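Local structure of UDP-N-acetylglucosamine 3-dehydrogenase (7BVJ) at residues 157-162 with 192-197. The protein catalyses the NAD(+)-dependent oxidation of the glucosamine 3-position of UDP-N-acetylglucosamine to a ketone, a step in making the diaminoglucose of lipid A. Sequence-based numbering, arbitrary orientation.
Sequences VIMDLM and ADMATA
Residues 157-162 form a helical turn widened to pi type, with Met162 N hydrogen-bonded to Val157 O at 3.1 Å; 192-193 lead into strand 194-197. The helix and strand axes approach to 9.3 Å and cross at -76°, and the closest CA pair is Val157 with Met194, 6.5 Å apart. Asp193 and Met194 both face Val185 on the adjacent edge strand, a classic beta bulge. Both point away from the helix; beyond them the strand alternates, Ala195 and Ala197 toward it and Thr196 away. This is helix-on-sheet packing within the Gfo/Idh/MocA C-terminal domain: helix 157-173 lies across one face of the mixed sheet, and Ile158 also touches Val303 of helix 290-312. Val157 (t) places CG1 3.9 Å from Ala195 CB and CG2 3.5 Å from Asp193 O; Ile158 (mm) brings CD1 to 3.5 Å from Ala195 CB. The first two chi angles of Met162, both t, extend it to the strand, where SD lies 3.9 Å from Ala197 CB and CE 3.7 Å from Ala195 O. A water bridges the backbones, accepting from Val157 N (2.7 Å) and donating to Ala192 O (3.0 Å). The Asp193 carboxylate forms a salt bridge with Arg213 and accepts from the amides of Ala187 and Val188.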
loop_
_atom_site.group_PDB
_atom_site.type_symbol
_atom_site.label_atom_id
_atom_site.label_comp_id
_atom_site.label_asym_id
_atom_site.label_seq_id
_atom_site.Cartn_x
_atom_site.Cartn_y
_atom_site.Cartn_z
ATOM N N VAL A 157 0.114 12.625 -5.936
ATOM C CA VAL A 157 0.294 12.947 -4.522
ATOM C C VAL A 157 -0.734 12.231 -3.641
ATOM O O VAL A 157 -0.417 11.810 -2.529
ATOM C CB VAL A 157 0.272 14.485 -4.374
ATOM C CG1 VAL A 157 -0.201 14.945 -3.036
ATOM C CG2 VAL A 157 1.683 15.025 -4.667
ATOM N N ILE A 158 -1.957 12.046 -4.130
ATOM C CA ILE A 158 -2.982 11.333 -3.376
ATOM C C ILE A 158 -2.904 9.828 -3.612
ATOM O O ILE A 158 -2.830 9.048 -2.655
ATOM C CB ILE A 158 -4.375 11.882 -3.741
ATOM C CG1 ILE A 158 -4.397 13.403 -3.609
ATOM C CG2 ILE A 158 -5.435 11.266 -2.843
ATOM C CD1 ILE A 158 -4.008 13.862 -2.205
ATOM N N MET A 159 -2.913 9.401 -4.888
ATOM C CA MET A 159 -3.020 7.985 -5.238
ATOM C C MET A 159 -1.724 7.207 -5.030
ATOM O O MET A 159 -1.770 5.980 -4.876
ATOM C CB MET A 159 -3.479 7.826 -6.695
ATOM C CG MET A 159 -4.796 8.530 -7.053
ATOM S SD MET A 159 -6.259 8.054 -6.094
ATOM C CE MET A 159 -5.994 6.290 -6.000
ATOM N N ASP A 160 -0.570 7.876 -5.020
ATOM C CA ASP A 160 0.700 7.188 -4.835
ATOM C C ASP A 160 1.368 7.450 -3.491
ATOM O O ASP A 160 2.272 6.697 -3.131
ATOM C CB ASP A 160 1.687 7.572 -5.954
ATOM C CG ASP A 160 1.140 7.280 -7.347
ATOM O OD1 ASP A 160 0.590 6.176 -7.564
ATOM O OD2 ASP A 160 1.242 8.170 -8.221
ATOM N N LEU A 161 0.997 8.517 -2.771
ATOM C CA LEU A 161 1.566 8.807 -1.458
ATOM C C LEU A 161 0.518 8.741 -0.358
ATOM O O LEU A 161 0.635 7.919 0.558
ATOM C CB LEU A 161 2.223 10.194 -1.443
ATOM C CG LEU A 161 3.353 10.535 -2.404
ATOM C CD1 LEU A 161 3.757 11.978 -2.205
ATOM C CD2 LEU A 161 4.541 9.606 -2.167
ATOM N N MET A 162 -0.532 9.557 -0.448
ATOM C CA MET A 162 -1.447 9.694 0.676
ATOM C C MET A 162 -2.237 8.420 0.908
ATOM O O MET A 162 -2.655 8.143 2.043
ATOM C CB MET A 162 -2.401 10.865 0.456
ATOM C CG MET A 162 -3.020 11.341 1.755
ATOM S SD MET A 162 -4.371 12.484 1.542
ATOM C CE MET A 162 -3.498 14.042 1.272
ATOM N N ALA A 192 -1.552 18.854 -8.199
ATOM C CA ALA A 192 -1.108 19.135 -6.840
ATOM C C ALA A 192 0.309 18.616 -6.641
ATOM O O ALA A 192 0.626 17.489 -7.036
ATOM C CB ALA A 192 -2.064 18.491 -5.827
ATOM N N ASP A 193 1.177 19.454 -6.071
ATOM C CA ASP A 193 2.465 18.976 -5.584
ATOM C C ASP A 193 2.426 18.657 -4.102
ATOM O O ASP A 193 3.289 17.924 -3.610
ATOM C CB ASP A 193 3.567 20.008 -5.825
ATOM C CG ASP A 193 3.820 20.264 -7.306
ATOM O OD1 ASP A 193 4.053 19.292 -8.078
ATOM O OD2 ASP A 193 3.780 21.452 -7.685
ATOM N N MET A 194 1.472 19.229 -3.385
ATOM C CA MET A 194 1.251 18.854 -2.002
ATOM C C MET A 194 -0.243 18.914 -1.747
ATOM O O MET A 194 -0.952 19.717 -2.345
ATOM C CB MET A 194 2.003 19.777 -1.042
ATOM C CG MET A 194 2.084 21.195 -1.568
ATOM S SD MET A 194 2.916 22.340 -0.463
ATOM C CE MET A 194 4.626 21.987 -0.866
ATOM N N ALA A 195 -0.723 18.028 -0.895
ATOM C CA ALA A 195 -2.124 18.051 -0.525
ATOM C C ALA A 195 -2.243 17.690 0.946
ATOM O O ALA A 195 -1.350 17.083 1.539
ATOM C CB ALA A 195 -2.967 17.107 -1.391
ATOM N N THR A 196 -3.349 18.119 1.536
ATOM C CA THR A 196 -3.652 17.785 2.914
ATOM C C THR A 196 -5.147 17.564 2.998
ATOM O O THR A 196 -5.929 18.388 2.505
ATOM C CB THR A 196 -3.186 18.878 3.874
ATOM O OG1 THR A 196 -1.756 18.954 3.812
ATOM C CG2 THR A 196 -3.608 18.564 5.317
ATOM N N ALA A 197 -5.525 16.416 3.554
ATOM C CA ALA A 197 -6.916 16.045 3.716
ATOM C C ALA A 197 -7.266 15.967 5.194
ATOM O O ALA A 197 -6.424 15.634 6.036
ATOM C CB ALA A 197 -7.224 14.706 3.042
HETATM O O HOH W 1 -0.681 14.802 -7.279
#